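Local structure of aldo-keto Reductase, OXIDOREDUCTASE (Salmonella typhimurium, 5T79) at residues Tyr170-Ala175 / Leu208-Glu213; Thr144-Thr149 / Ile179-Asp184. The protein is probably an NADPH-dependent aldo-keto reductase, studied for the biocatalytic reduction of 3-hydroxybutanal to 1,3-butanediol. All coordinates share one frame; numbering follows the deposited sequence. Where two conformers were deposited one is given.

Contact 1 (Tyr170-Ala175 / Leu208-Glu213); sequences YPADLA and LALLQE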
ATOM      1  N   TYR A 170     -11.601   5.450   0.506  1.00 13.89           N
ATOM      2  CA  TYR A 170     -12.616   6.478   0.323  1.00 13.74           C
ATOM      3  C   TYR A 170     -13.278   6.334  -1.053  1.00 18.74           C
ATOM      4  O   TYR A 170     -12.567   6.373  -2.059  1.00 18.29           O
ATOM      5  CB  TYR A 170     -11.976   7.880   0.437  1.00 14.52           C
ATOM      6  CG  TYR A 170     -11.982   8.493   1.823  1.00 14.92           C
ATOM      7  CD1 TYR A 170     -11.396   7.834   2.907  1.00 14.17           C
ATOM      8  CD2 TYR A 170     -12.476   9.775   2.030  1.00 17.52           C
ATOM      9  CE1 TYR A 170     -11.363   8.417   4.177  1.00 13.87           C
ATOM     10  CE2 TYR A 170     -12.449  10.368   3.295  1.00 17.92           C
ATOM     11  CZ  TYR A 170     -11.893   9.688   4.361  1.00 20.08           C
ATOM     12  OH  TYR A 170     -11.915  10.305   5.587  1.00 16.64           O
ATOM     13  N   PRO A 171     -14.622   6.224  -1.146  1.00 17.27           N
ATOM     14  CA  PRO A 171     -15.270   6.201  -2.477  1.00 17.19           C
ATOM     15  C   PRO A 171     -15.015   7.530  -3.181  1.00 19.95           C
ATOM     16  O   PRO A 171     -14.664   8.501  -2.502  1.00 18.06           O
ATOM     17  CB  PRO A 171     -16.763   6.011  -2.154  1.00 20.23           C
ATOM     18  CG  PRO A 171     -16.804   5.551  -0.729  1.00 25.05           C
ATOM     19  CD  PRO A 171     -15.625   6.190  -0.064  1.00 19.16           C
ATOM     20  N   ALA A 172     -15.197   7.593  -4.511  1.00 16.57           N
ATOM     21  CA  ALA A 172     -14.903   8.805  -5.291  1.00 17.84           C
ATOM     22  C   ALA A 172     -15.569  10.110  -4.768  1.00 22.13           C
ATOM     23  O   ALA A 172     -14.901  11.146  -4.762  1.00 21.14           O
ATOM     24  CB  ALA A 172     -15.288   8.601  -6.747  1.00 19.10           C
ATOM     25  N   ASP A 173     -16.852  10.046  -4.361  0.59 20.45           N
ATOM     26  CA  ASP A 173     -17.618  11.195  -3.875  0.59 21.42           C
ATOM     27  C   ASP A 173     -17.010  11.754  -2.574  0.59 23.56           C
ATOM     28  O   ASP A 173     -16.815  12.970  -2.455  0.59 22.34           O
ATOM     29  CB  ASP A 173     -19.124  10.845  -3.709  0.59 24.56           C
ATOM     30  CG  ASP A 173     -19.559   9.904  -2.579  0.59 36.56           C
ATOM     31  OD1 ASP A 173     -18.744   9.030  -2.165  0.59 32.92           O
ATOM     32  OD2 ASP A 173     -20.733  10.008  -2.141  0.59 45.71           O
ATOM     33  N   LEU A 174     -16.655  10.869  -1.639  1.00 19.06           N
ATOM     34  CA  LEU A 174     -16.053  11.285  -0.362  1.00 19.12           C
ATOM     35  C   LEU A 174     -14.601  11.703  -0.573  1.00 19.45           C
ATOM     36  O   LEU A 174     -14.147  12.658   0.061  1.00 17.31           O
ATOM     37  CB  LEU A 174     -16.158  10.188   0.680  1.00 19.86           C
ATOM     38  CG  LEU A 174     -15.990  10.686   2.124  1.00 26.62           C
ATOM     39  CD1 LEU A 174     -17.216  11.491   2.579  1.00 27.66           C
ATOM     40  CD2 LEU A 174     -15.773   9.516   3.055  1.00 30.58           C
ATOM     41  N   ALA A 175     -13.873  11.008  -1.482  1.00 15.83           N
ATOM     42  CA  ALA A 175     -12.484  11.368  -1.795  1.00 14.70           C
ATOM     43  C   ALA A 175     -12.435  12.815  -2.335  1.00 18.01           C
ATOM     44  O   ALA A 175     -11.572  13.582  -1.904  1.00 15.67           O
ATOM     45  CB  ALA A 175     -11.887  10.385  -2.801  1.00 15.54           C
ATOM     46  N   LEU A 208     -10.032   6.844 -10.271  1.00 17.69           N
ATOM     47  CA  LEU A 208      -8.726   7.106 -10.918  1.00 17.11           C
ATOM     48  C   LEU A 208      -8.758   8.399 -11.739  1.00 20.46           C
ATOM     49  O   LEU A 208      -7.791   9.167 -11.693  1.00 20.48           O
ATOM     50  CB  LEU A 208      -8.251   5.921 -11.773  1.00 17.08           C
ATOM     51  CG  LEU A 208      -7.942   4.597 -11.020  1.00 19.51           C
ATOM     52  CD1 LEU A 208      -7.315   3.581 -11.953  1.00 19.45           C
ATOM     53  CD2 LEU A 208      -7.022   4.816  -9.786  1.00 20.32           C
ATOM     54  N   ALA A 209      -9.888   8.678 -12.410  1.00 17.88           N
ATOM     55  CA  ALA A 209     -10.082   9.909 -13.194  1.00 18.62           C
ATOM     56  C   ALA A 209     -10.078  11.113 -12.261  1.00 21.33           C
ATOM     57  O   ALA A 209      -9.415  12.114 -12.546  1.00 22.15           O
ATOM     58  CB  ALA A 209     -11.394   9.839 -13.979  1.00 21.04           C
ATOM     59  N   LEU A 210     -10.766  11.002 -11.107  1.00 18.42           N
ATOM     60  CA  LEU A 210     -10.788  12.082 -10.120  1.00 17.01           C
ATOM     61  C   LEU A 210      -9.367  12.374  -9.571  1.00 19.10           C
ATOM     62  O   LEU A 210      -8.986  13.536  -9.445  1.00 17.64           O
ATOM     63  CB  LEU A 210     -11.724  11.711  -8.949  1.00 16.80           C
ATOM     64  CG  LEU A 210     -11.588  12.558  -7.651  1.00 19.83           C
ATOM     65  CD1 LEU A 210     -12.208  13.943  -7.829  1.00 21.22           C
ATOM     66  CD2 LEU A 210     -12.225  11.847  -6.467  1.00 18.48           C
ATOM     67  N   LEU A 211      -8.611  11.328  -9.214  1.00 15.89           N
ATOM     68  CA  LEU A 211      -7.277  11.546  -8.642  1.00 14.51           C
ATOM     69  C   LEU A 211      -6.338  12.200  -9.670  1.00 18.70           C
ATOM     70  O   LEU A 211      -5.596  13.130  -9.325  1.00 17.35           O
ATOM     71  CB  LEU A 211      -6.698  10.232  -8.096  1.00 13.48           C
ATOM     72  CG  LEU A 211      -7.522   9.533  -7.007  1.00 15.47           C
ATOM     73  CD1 LEU A 211      -6.879   8.190  -6.606  1.00 14.56           C
ATOM     74  CD2 LEU A 211      -7.730  10.424  -5.778  1.00 16.44           C
ATOM     75  N   GLN A 212      -6.435  11.781 -10.918  1.00 16.92           N
ATOM     76  CA  GLN A 212      -5.628  12.365 -11.970  1.00 17.41           C
ATOM     77  C   GLN A 212      -5.976  13.846 -12.109  1.00 22.96           C
ATOM     78  O   GLN A 212      -5.116  14.683 -12.243  1.00 22.42           O
ATOM     79  CB  GLN A 212      -5.911  11.643 -13.280  1.00 19.57           C
ATOM     80  CG  GLN A 212      -5.458  12.394 -14.511  1.00 34.27           C
ATOM     81  CD  GLN A 212      -3.970  12.345 -14.692  1.00 55.51           C
ATOM     82  OE1 GLN A 212      -3.322  11.411 -14.247  1.00 53.19           O
ATOM     83  NE2 GLN A 212      -3.417  13.347 -15.364  1.00 47.30           N
ATOM     84  N   GLU A 213      -7.433  14.304 -12.187  1.00 22.22           N
ATOM     85  CA  GLU A 213      -7.902  15.670 -12.105  1.00 23.21           C
ATOM     86  C   GLU A 213      -7.161  16.477 -11.033  1.00 24.01           C
ATOM     87  O   GLU A 213      -6.799  17.618 -11.252  1.00 21.38           O
ATOM     88  CB  GLU A 213      -9.384  15.638 -11.771  1.00 25.65           C
ATOM     89  CG  GLU A 213     -10.052  16.991 -11.717  1.00 40.19           C
ATOM     90  CD  GLU A 213     -11.537  16.898 -11.429  1.00 61.92           C
ATOM     91  OE1 GLU A 213     -12.071  15.784 -11.227  1.00 31.40           O
ATOM     92  OE2 GLU A 213     -12.161  17.974 -11.406  1.00 63.10           O
TER
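The CA atoms of Ala172 and Leu210 approach to 7.1 Å where the first turn of helix 172-185 passes helix 207-214. These are outer helices of the TIM-barrel fold of the aldo-keto reductases. They follow strands 162-168 and 191-193, which are parallel neighbours in the barrel wall. Leu210 is the residue that spans the gap. Its CG is turned away from its own backbone N (chi1 165°), and this carries CD2 across to the other helix. There CD2 meets Ala172 and Ala175, which lie one turn apart. CD2 packs against CB of Ala175 at 4.0 Å. CB of Ala172 is more distant, at 4.5 Å from the same methyl. The small alanine side chains let a single leucine branch reach the helix surface. Ala175 and Leu211 both touch His192 of strand 191-193. This strand therefore lies beneath both helices.

Backbone and side-chain bonds hold the turn that carries the alanines. Pro171 is the N-cap residue, and its O accepts from Ala175 N at 2.8 Å. The Tyr170 ring lies beside this turn, with Leu174 C and Ala175 N at its edge and in its plane. Tyr170 OH is hydrogen-bonded to His137 ND1, and Tyr170 O to His192 NE2. Ser168 and Asn169, just before this segment, bind NADPH. The Ala175 side chain is nevertheless about 13 Å from the cofactor, so the contact joins two outer helices away from the cofactor and does not touch it. Its shortest approach is carbon to oxygen: Leu210 CD2 sits 3.2 Å from Ala172 O, a tight fit of a methyl against a backbone carbonyl.

Contact 2 (Thr144-Thr149 / Ile179-Asp184); sequences TPLKET and IDILED. With SO4 (sulfate ion), chain C.
One water molecule links Lys147 with Asp184 and with the backbone of Ile181. It accepts from Lys147 NZ at 2.8 Å. It donates to Asp184 OD2 and to Ile181 O, each also at 2.8 Å. The direct ion pair is long, with Lys147 NZ 3.9 Å from Asp184 OD2, so the water probably carries much of the polar link. The segments lie on helices 146-158 and 172-185, outer neighbours in the TIM barrel. Their strands, 132-137 and 162-168, run parallel side by side in its wall.

Beside the polar bridge, Ile181 is the residue most covered by the other segment. Its CD1 meets CD2 of Leu146 at 3.8 Å, and the two side chains meet at a slant. Its other branch, CG2, lies 4.1 Å from Lys147 CD. The lysine bends at chi2 (105°) and then runs extended, so its aliphatic part passes over Ile181 before the amine reaches the water. Asp184 meets the lysine side chain at about a right angle. Leu146 also packs on Gln177 and Ala178, and Ile181 on Met150.

The start of helix 146-158 holds a sulfate ion, probably from the crystallisation liquor. Leu146 N donates to its O2 at 2.8 Å, with an N-H...O angle of 163°. Pro145, the N-cap residue, touches the ion with its CA. The helix dipole would probably favour an anion at this N-terminal end. His155, a zinc ligand of this protein with no metal bound in this chain, lies farther along the same helix.

Apolar branches thus pack the helices together. The charges meet at the surface over a long gap bridged by water, so their direct attraction is probably modest.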
ATOM      1  N   THR A 144     -18.726  11.205  11.791  1.00 16.06           N
ATOM      2  CA  THR A 144     -17.874  12.313  12.264  1.00 14.03           C
ATOM      3  C   THR A 144     -17.747  13.310  11.124  1.00 17.73           C
ATOM      4  O   THR A 144     -17.447  12.866  10.014  1.00 17.68           O
ATOM      5  CB  THR A 144     -16.481  11.757  12.664  1.00 18.33           C
ATOM      6  OG1 THR A 144     -16.633  10.883  13.779  1.00 16.34           O
ATOM      7  CG2 THR A 144     -15.440  12.855  12.971  1.00 14.74           C
ATOM      8  N   PRO A 145     -17.892  14.634  11.348  1.00 16.57           N
ATOM      9  CA  PRO A 145     -17.735  15.588  10.232  1.00 16.36           C
ATOM     10  C   PRO A 145     -16.400  15.385   9.556  1.00 18.28           C
ATOM     11  O   PRO A 145     -15.376  15.256  10.238  1.00 16.54           O
ATOM     12  CB  PRO A 145     -17.803  16.954  10.922  1.00 18.30           C
ATOM     13  CG  PRO A 145     -18.647  16.713  12.126  1.00 23.16           C
ATOM     14  CD  PRO A 145     -18.209  15.345  12.607  1.00 18.06           C
ATOM     15  N   LEU A 146     -16.407  15.301   8.227  1.00 16.15           N
ATOM     16  CA  LEU A 146     -15.160  15.088   7.501  1.00 15.58           C
ATOM     17  C   LEU A 146     -14.154  16.219   7.809  1.00 18.16           C
ATOM     18  O   LEU A 146     -12.950  15.967   7.872  1.00 17.47           O
ATOM     19  CB  LEU A 146     -15.471  14.999   5.992  1.00 16.28           C
ATOM     20  CG  LEU A 146     -14.331  14.703   5.045  1.00 18.55           C
ATOM     21  CD1 LEU A 146     -13.673  13.345   5.352  1.00 16.57           C
ATOM     22  CD2 LEU A 146     -14.837  14.728   3.615  1.00 19.31           C
ATOM     23  N   LYS A 147     -14.646  17.436   8.047  1.00 15.25           N
ATOM     24  CA  LYS A 147     -13.768  18.573   8.360  1.00 16.18           C
ATOM     25  C   LYS A 147     -12.929  18.320   9.634  1.00 18.95           C
ATOM     26  O   LYS A 147     -11.778  18.751   9.677  1.00 18.76           O
ATOM     27  CB  LYS A 147     -14.580  19.869   8.512  1.00 20.41           C
ATOM     28  CG  LYS A 147     -13.732  21.140   8.549  1.00 50.34           C
ATOM     29  CD  LYS A 147     -13.803  21.937   7.257  1.00 65.58           C
ATOM     30  CE  LYS A 147     -12.857  23.111   7.294  1.00 80.46           C
ATOM     31  NZ  LYS A 147     -13.061  24.022   6.138  1.00 97.69           N
ATOM     32  N   GLU A 148     -13.502  17.673  10.676  1.00 14.87           N
ATOM     33  CA  GLU A 148     -12.737  17.410  11.898  1.00 13.68           C
ATOM     34  C   GLU A 148     -11.581  16.457  11.609  1.00 17.18           C
ATOM     35  O   GLU A 148     -10.447  16.680  12.070  1.00 16.53           O
ATOM     36  CB  GLU A 148     -13.630  16.830  13.025  1.00 15.29           C
ATOM     37  CG  GLU A 148     -12.821  16.432  14.266  1.00 14.41           C
ATOM     38  CD  GLU A 148     -13.627  15.869  15.419  1.00 17.42           C
ATOM     39  OE1 GLU A 148     -14.717  16.407  15.702  1.00 15.50           O
ATOM     40  OE2 GLU A 148     -13.134  14.944  16.093  1.00 11.67           O
ATOM     41  N   THR A 149     -11.872  15.377  10.863  1.00 12.29           N
ATOM     42  CA  THR A 149     -10.849  14.383  10.526  1.00 11.80           C
ATOM     43  C   THR A 149      -9.731  15.015   9.692  1.00 14.28           C
ATOM     44  O   THR A 149      -8.554  14.761   9.938  1.00 13.12           O
ATOM     45  CB  THR A 149     -11.462  13.196   9.766  1.00 15.92           C
ATOM     46  OG1 THR A 149     -12.581  12.687  10.513  1.00 14.56           O
ATOM     47  CG2 THR A 149     -10.440  12.069   9.586  1.00 15.48           C
ATOM     48  N   ILE A 179     -10.317  15.735  -0.458  1.00 15.79           N
ATOM     49  CA  ILE A 179      -9.237  16.399  -1.208  1.00 14.65           C
ATOM     50  C   ILE A 179      -9.474  17.925  -1.217  1.00 18.54           C
ATOM     51  O   ILE A 179      -8.541  18.703  -0.976  1.00 17.48           O
ATOM     52  CB  ILE A 179      -9.129  15.801  -2.638  1.00 16.58           C
ATOM     53  CG1 ILE A 179      -8.522  14.374  -2.555  1.00 16.36           C
ATOM     54  CG2 ILE A 179      -8.298  16.708  -3.584  1.00 17.24           C
ATOM     55  CD1 ILE A 179      -8.777  13.489  -3.884  1.00 21.47           C
ATOM     56  N   ASP A 180     -10.723  18.349  -1.493  1.00 17.22           N
ATOM     57  CA  ASP A 180     -11.027  19.787  -1.542  1.00 17.50           C
ATOM     58  C   ASP A 180     -10.859  20.462  -0.162  1.00 20.19           C
ATOM     59  O   ASP A 180     -10.378  21.592  -0.102  1.00 19.80           O
ATOM     60  CB  ASP A 180     -12.440  20.011  -2.088  1.00 19.81           C
ATOM     61  CG  ASP A 180     -12.593  19.706  -3.582  1.00 27.79           C
ATOM     62  OD1 ASP A 180     -11.559  19.575  -4.277  1.00 26.10           O
ATOM     63  OD2 ASP A 180     -13.738  19.634  -4.054  1.00 26.97           O
ATOM     64  N   ILE A 181     -11.242  19.775   0.929  1.00 17.20           N
ATOM     65  CA  ILE A 181     -11.101  20.300   2.298  1.00 17.55           C
ATOM     66  C   ILE A 181      -9.610  20.474   2.628  1.00 20.31           C
ATOM     67  O   ILE A 181      -9.221  21.535   3.112  1.00 20.50           O
ATOM     68  CB  ILE A 181     -11.840  19.425   3.356  1.00 20.01           C
ATOM     69  CG1 ILE A 181     -13.383  19.590   3.223  1.00 20.81           C
ATOM     70  CG2 ILE A 181     -11.395  19.777   4.793  1.00 22.19           C
ATOM     71  CD1 ILE A 181     -14.197  18.468   3.913  1.00 23.19           C
ATOM     72  N   LEU A 182      -8.789  19.443   2.365  1.00 14.84           N
ATOM     73  CA  LEU A 182      -7.345  19.481   2.617  1.00 14.19           C
ATOM     74  C   LEU A 182      -6.670  20.562   1.781  1.00 19.26           C
ATOM     75  O   LEU A 182      -5.829  21.273   2.307  1.00 18.97           O
ATOM     76  CB  LEU A 182      -6.703  18.107   2.340  1.00 12.99           C
ATOM     77  CG  LEU A 182      -6.958  17.027   3.412  1.00 16.48           C
ATOM     78  CD1 LEU A 182      -6.452  15.652   2.923  1.00 17.17           C
ATOM     79  CD2 LEU A 182      -6.228  17.368   4.727  1.00 17.84           C
ATOM     80  N   GLU A 183      -7.055  20.712   0.505  1.00 17.37           N
ATOM     81  CA  GLU A 183      -6.497  21.762  -0.363  1.00 18.38           C
ATOM     82  C   GLU A 183      -6.781  23.163   0.240  1.00 22.43           C
ATOM     83  O   GLU A 183      -5.874  23.999   0.313  1.00 22.31           O
ATOM     84  CB  GLU A 183      -7.080  21.638  -1.783  1.00 20.54           C
ATOM     85  CG  GLU A 183      -6.673  22.752  -2.748  1.00 27.40           C
ATOM     86  CD  GLU A 183      -5.194  22.926  -3.046  1.00 43.50           C
ATOM     87  OE1 GLU A 183      -4.449  21.922  -3.005  1.00 25.24           O
ATOM     88  OE2 GLU A 183      -4.789  24.065  -3.373  1.00 42.90           O
ATOM     89  N   ASP A 184      -8.034  23.400   0.694  1.00 19.03           N
ATOM     90  CA  ASP A 184      -8.443  24.679   1.306  1.00 20.60           C
ATOM     91  C   ASP A 184      -7.687  24.916   2.617  1.00 22.99           C
ATOM     92  O   ASP A 184      -7.372  26.057   2.955  1.00 22.45           O
ATOM     93  CB  ASP A 184      -9.962  24.696   1.558  1.00 23.11           C
ATOM     94  CG  ASP A 184     -10.452  25.911   2.324  1.00 43.90           C
ATOM     95  OD1 ASP A 184     -10.515  27.001   1.726  1.00 47.63           O
ATOM     96  OD2 ASP A 184     -10.698  25.785   3.551  1.00 51.84           O
TER
HETATM   97  S   SO4 C 402     -19.953  15.882   6.781  0.60 31.24           S
HETATM   98  O1  SO4 C 402     -19.715  17.071   7.609  0.60 29.21           O
HETATM   99  O2  SO4 C 402     -18.791  15.001   6.743  0.60 23.79           O
HETATM  100  O3  SO4 C 402     -20.247  16.316   5.408  0.60 32.66           O
HETATM  101  O4  SO4 C 402     -21.104  15.146   7.326  0.60 31.68           O
HETATM  102  O   HOH W   1     -11.135  23.146   4.257  1.00 30.89           O

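How the contacts relate
From the N terminus the chain meets segment 144-149 first, then 170-175, 179-184 and 208-213. The two contacts therefore cross. Contact 2 opens first and closes its loop at 179-184, around strand 162-168. Contact 1 opens within that loop and closes beyond it at 208-213, after strand 191-193. Helix 172-185 serves both: its first turn meets helix 207-214, and a later part meets helix 146-158. Three consecutive outer helices of the barrel are thus tied side by side. The contacts also touch directly. Tyr170 OH packs against Leu146 CD1 at 3.5 Å, and Leu211 CD2 against Ile179 CD1 at 3.8 Å.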